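Local coordinates for protein oxygen-independent coproporphyrinogen III oxidase (Escherichia coli, PDB 1OLT) that catalyses the anaerobic, S-adenosylmethionine-dependent oxidative decarboxylation of two propionate groups of coproporphyrinogen III to vinyl groups, giving protoporphyrinogen IX in heme biosynthesis, at residues C66-C71 and D209-L214. Numbering follows the deposited sequence. Where two conformers were deposited one is given.
With SAM (S-adenosylmethionine), chain C; SF4 (iron/sulfur cluster), chain B.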
ATOM      1  N   CYS A  66      -5.550 -17.821  -4.090  1.00 11.14           N
ATOM      2  CA  CYS A  66      -4.972 -17.879  -2.779  1.00 11.33           C
ATOM      3  C   CYS A  66      -6.134 -17.752  -1.789  1.00 10.73           C
ATOM      4  O   CYS A  66      -6.859 -16.752  -1.834  1.00 12.22           O
ATOM      5  CB  CYS A  66      -4.001 -16.721  -2.568  1.00 10.42           C
ATOM      6  SG  CYS A  66      -2.591 -16.676  -3.745  1.00 13.65           S
ATOM      7  N   TYR A  67      -6.260 -18.693  -0.862  1.00 11.08           N
ATOM      8  CA  TYR A  67      -7.400 -18.716   0.055  1.00 10.72           C
ATOM      9  C   TYR A  67      -7.405 -17.593   1.111  1.00 11.22           C
ATOM     10  O   TYR A  67      -8.490 -17.260   1.573  1.00 12.15           O
ATOM     11  CB  TYR A  67      -7.514 -20.034   0.776  1.00 10.85           C
ATOM     12  CG  TYR A  67      -7.717 -21.270  -0.121  1.00 11.10           C
ATOM     13  CD1 TYR A  67      -8.178 -21.162  -1.422  1.00 13.90           C
ATOM     14  CD2 TYR A  67      -7.390 -22.543   0.366  1.00 11.91           C
ATOM     15  CE1 TYR A  67      -8.315 -22.318  -2.250  1.00 11.99           C
ATOM     16  CE2 TYR A  67      -7.560 -23.714  -0.433  1.00 14.76           C
ATOM     17  CZ  TYR A  67      -8.015 -23.581  -1.745  1.00 13.36           C
ATOM     18  OH  TYR A  67      -8.169 -24.700  -2.573  1.00 12.47           O
ATOM     19  N   PHE A  68      -6.252 -17.004   1.434  1.00 11.09           N
ATOM     20  CA  PHE A  68      -6.163 -15.885   2.397  1.00 11.51           C
ATOM     21  C   PHE A  68      -6.526 -14.543   1.770  1.00 11.66           C
ATOM     22  O   PHE A  68      -6.740 -13.562   2.475  1.00 11.16           O
ATOM     23  CB  PHE A  68      -4.739 -15.789   2.993  1.00 11.58           C
ATOM     24  CG  PHE A  68      -3.684 -15.530   1.955  1.00 10.23           C
ATOM     25  CD1 PHE A  68      -3.533 -14.276   1.387  1.00 11.39           C
ATOM     26  CD2 PHE A  68      -2.904 -16.542   1.496  1.00 13.66           C
ATOM     27  CE1 PHE A  68      -2.604 -14.058   0.376  1.00 14.27           C
ATOM     28  CE2 PHE A  68      -1.981 -16.330   0.463  1.00 12.29           C
ATOM     29  CZ  PHE A  68      -1.847 -15.072  -0.095  1.00 14.56           C
ATOM     30  N   CYS A  69      -6.592 -14.462   0.438  1.00 12.12           N
ATOM     31  CA  CYS A  69      -6.487 -13.173  -0.200  1.00 12.84           C
ATOM     32  C   CYS A  69      -7.715 -12.300  -0.131  1.00 13.68           C
ATOM     33  O   CYS A  69      -8.763 -12.723  -0.482  1.00 13.26           O
ATOM     34  CB  CYS A  69      -6.008 -13.295  -1.687  1.00 13.83           C
ATOM     35  SG  CYS A  69      -5.833 -11.718  -2.505  1.00 15.62           S
ATOM     36  N   GLY A  70      -7.504 -11.020   0.287  1.00 13.52           N
ATOM     37  CA  GLY A  70      -8.524 -10.026   0.444  1.00 13.21           C
ATOM     38  C   GLY A  70      -8.439  -8.916  -0.592  1.00 13.29           C
ATOM     39  O   GLY A  70      -9.153  -7.943  -0.503  1.00 13.67           O
ATOM     40  N   CYS A  71      -7.600  -9.066  -1.622  0.50 12.59           N
ATOM     41  CA  CYS A  71      -7.373  -7.986  -2.616  0.50 11.99           C
ATOM     42  C   CYS A  71      -8.557  -7.902  -3.618  0.50 12.41           C
ATOM     43  O   CYS A  71      -9.337  -8.863  -3.713  0.50 11.97           O
ATOM     44  CB  CYS A  71      -6.055  -8.209  -3.366  0.50 10.86           C
ATOM     45  SG  CYS A  71      -4.605  -8.536  -2.321  0.50  9.55           S
ATOM     46  N   ASP A 209       6.470  -9.486   0.465  1.00 11.77           N
ATOM     47  CA  ASP A 209       5.343  -9.590   1.369  1.00 12.67           C
ATOM     48  C   ASP A 209       5.329 -10.927   2.099  1.00 12.65           C
ATOM     49  O   ASP A 209       5.550 -11.996   1.485  1.00 11.94           O
ATOM     50  CB  ASP A 209       4.010  -9.496   0.642  1.00 12.64           C
ATOM     51  CG  ASP A 209       3.816  -8.220  -0.127  1.00 16.35           C
ATOM     52  OD1 ASP A 209       4.394  -7.155   0.205  1.00 16.52           O
ATOM     53  OD2 ASP A 209       2.994  -8.198  -1.094  1.00 19.83           O
ATOM     54  N   LEU A 210       5.141 -10.852   3.419  1.00 11.65           N
ATOM     55  CA  LEU A 210       4.910 -11.957   4.270  1.00 12.66           C
ATOM     56  C   LEU A 210       3.585 -11.711   5.010  1.00 13.17           C
ATOM     57  O   LEU A 210       3.170 -10.559   5.191  1.00 13.77           O
ATOM     58  CB  LEU A 210       6.029 -12.182   5.274  1.00 13.05           C
ATOM     59  CG  LEU A 210       7.417 -12.445   4.712  1.00 12.48           C
ATOM     60  CD1 LEU A 210       8.499 -12.412   5.851  1.00 10.37           C
ATOM     61  CD2 LEU A 210       7.387 -13.753   4.035  1.00 13.37           C
ATOM     62  N   ILE A 211       2.921 -12.796   5.400  1.00 12.80           N
ATOM     63  CA  ILE A 211       1.731 -12.709   6.262  1.00 12.32           C
ATOM     64  C   ILE A 211       1.879 -13.587   7.486  1.00 12.57           C
ATOM     65  O   ILE A 211       2.271 -14.770   7.390  1.00 13.10           O
ATOM     66  CB  ILE A 211       0.451 -13.099   5.521  1.00 13.23           C
ATOM     67  CG1 ILE A 211       0.284 -12.329   4.221  1.00 12.11           C
ATOM     68  CG2 ILE A 211      -0.757 -12.960   6.421  1.00 11.31           C
ATOM     69  CD1 ILE A 211      -0.888 -12.897   3.338  1.00 14.21           C
ATOM     70  N   TYR A 212       1.576 -13.005   8.662  1.00 12.30           N
ATOM     71  CA  TYR A 212       1.542 -13.766   9.930  1.00 12.54           C
ATOM     72  C   TYR A 212       0.091 -13.874  10.407  1.00 11.96           C
ATOM     73  O   TYR A 212      -0.718 -12.982  10.192  1.00 11.38           O
ATOM     74  CB  TYR A 212       2.494 -13.193  11.005  1.00 13.16           C
ATOM     75  CG  TYR A 212       2.052 -11.920  11.667  1.00 13.57           C
ATOM     76  CD1 TYR A 212       2.297 -10.720  11.090  1.00 12.78           C
ATOM     77  CD2 TYR A 212       1.373 -11.947  12.885  1.00 16.80           C
ATOM     78  CE1 TYR A 212       1.903  -9.564  11.673  1.00 13.75           C
ATOM     79  CE2 TYR A 212       0.978 -10.761  13.503  1.00 17.33           C
ATOM     80  CZ  TYR A 212       1.216  -9.592  12.852  1.00 14.35           C
ATOM     81  OH  TYR A 212       0.837  -8.414  13.415  1.00 24.33           O
ATOM     82  N   GLY A 213      -0.240 -14.987  11.012  1.00 12.04           N
ATOM     83  CA  GLY A 213      -1.640 -15.317  11.358  1.00 12.05           C
ATOM     84  C   GLY A 213      -2.350 -16.309  10.421  1.00 12.12           C
ATOM     85  O   GLY A 213      -3.534 -16.546  10.533  1.00 11.29           O
ATOM     86  N   LEU A 214      -1.616 -16.859   9.464  1.00 12.93           N
ATOM     87  CA  LEU A 214      -2.149 -17.858   8.547  1.00 12.08           C
ATOM     88  C   LEU A 214      -2.307 -19.183   9.261  1.00 12.88           C
ATOM     89  O   LEU A 214      -1.645 -19.413  10.262  1.00 12.60           O
ATOM     90  CB  LEU A 214      -1.208 -18.000   7.353  1.00 11.98           C
ATOM     91  CG  LEU A 214      -1.090 -16.850   6.390  1.00 12.50           C
ATOM     92  CD1 LEU A 214      -0.090 -17.106   5.302  1.00 14.61           C
ATOM     93  CD2 LEU A 214      -2.439 -16.440   5.721  1.00 14.08           C
TER
HETATM   94  N   SAM C 501      -0.460 -10.952  -6.778  1.00 18.66           N
HETATM   95  CA  SAM C 501       0.927 -10.935  -6.334  1.00 18.10           C
HETATM   96  C   SAM C 501       1.271 -12.020  -5.306  1.00 19.26           C
HETATM   97  O   SAM C 501       0.324 -12.573  -4.647  1.00 18.76           O
HETATM   98  OXT SAM C 501       2.447 -12.317  -5.255  1.00 17.52           O
HETATM   99  CB  SAM C 501       1.153  -9.553  -5.691  1.00 19.99           C
HETATM  100  CG  SAM C 501       0.846  -9.295  -4.241  0.60 20.95           C
HETATM  101  SD  SAM C 501      -0.873  -9.239  -3.803  0.60 19.90           S
HETATM  102  CE  SAM C 501      -1.598  -8.031  -4.920  0.60 22.10           C
HETATM  103  C5' SAM C 501      -0.843  -8.019  -2.380  0.60 21.76           C
HETATM  104  C4' SAM C 501      -0.518  -8.532  -0.932  1.00 20.01           C
HETATM  105  O4' SAM C 501      -1.613  -8.448  -0.029  1.00 22.97           O
HETATM  106  C3' SAM C 501      -0.159  -9.998  -0.875  1.00 21.30           C
HETATM  107  O3' SAM C 501       1.145 -10.295  -1.387  1.00 21.66           O
HETATM  108  C2' SAM C 501      -0.399 -10.364   0.596  1.00 19.23           C
HETATM  109  O2' SAM C 501       0.807 -10.256   1.351  1.00 19.09           O
HETATM  110  C1' SAM C 501      -1.362  -9.302   1.066  1.00 18.71           C
HETATM  111  N9  SAM C 501      -2.638  -9.824   1.511  1.00 19.12           N
HETATM  112  C8  SAM C 501      -3.629 -10.273   0.677  1.00 17.55           C
HETATM  113  N7  SAM C 501      -4.672 -10.651   1.409  1.00 16.68           N
HETATM  114  C5  SAM C 501      -4.358 -10.422   2.724  1.00 19.03           C
HETATM  115  C6  SAM C 501      -5.063 -10.618   3.925  1.00 20.30           C
HETATM  116  N6  SAM C 501      -6.305 -11.099   3.968  1.00 16.44           N
HETATM  117  N1  SAM C 501      -4.441 -10.280   5.094  1.00 19.15           N
HETATM  118  C2  SAM C 501      -3.139  -9.766   5.079  1.00 21.62           C
HETATM  119  N3  SAM C 501      -2.460  -9.567   3.926  1.00 18.02           N
HETATM  120  C4  SAM C 501      -3.069  -9.906   2.771  1.00 18.27           C
HETATM  121 FE1  SF4 B 500      -3.765 -13.027  -6.549  1.00 23.82          FE
HETATM  122 FE2  SF4 B 500      -4.142 -12.381  -3.998  1.00 25.67          FE
HETATM  123 FE3  SF4 B 500      -1.849 -12.316  -5.132  1.00 28.86          FE
HETATM  124 FE4  SF4 B 500      -2.906 -14.385  -4.658  1.00 28.04          FE
HETATM  125  S1  SF4 B 500      -2.226 -12.958  -2.994  1.00 15.00           S
HETATM  126  S2  SF4 B 500      -1.800 -14.093  -6.563  1.00 13.41           S
HETATM  127  S3  SF4 B 500      -4.932 -14.111  -5.144  1.00 15.21           S
HETATM  128  S4  SF4 B 500      -3.568 -11.068  -5.557  1.00 17.11           S
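The Phe68 ring presents one face to Ile211. The methyl CD1 of Ile211 lies over that face, displaced toward the rim, in a CH-pi contact 3.9 Å from the ring centroid. Cys66 CB packs on the opposite face. Leu214 meets the root of the same side chain, its CD2 lying 3.6 Å from Phe68 CB. With chi1 of Phe68 at 61°, CG sits over the backbone, flanked by N and C, and the far end of the ring is directed to the cluster. Its CE1 atom comes 3.6 Å from the sulfide S1 of the iron-sulfur cluster. The adenine of S-adenosylmethionine reaches the ring at its edge. Segment 66-71 carries the last two cysteines of the radical SAM CX3CX2C motif; Cys62 is the first. Residues 209-212 belong to a parallel strand of the partial barrel. A type I turn runs from Cys66 to Cys69, and the thiolates of these two residues bind separate irons, FE4 and FE2. Gly70 N donates a fairly straight hydrogen bond to adenine N7 at 3.1 Å. Gln172 on the neighbouring strand 166-172 and Arg184 also hydrogen-bond S-adenosylmethionine. Across the ligand, Asp209 OD2 lies 2.8 Å from the ribose O3', and Ile211 CG1 approaches O2'.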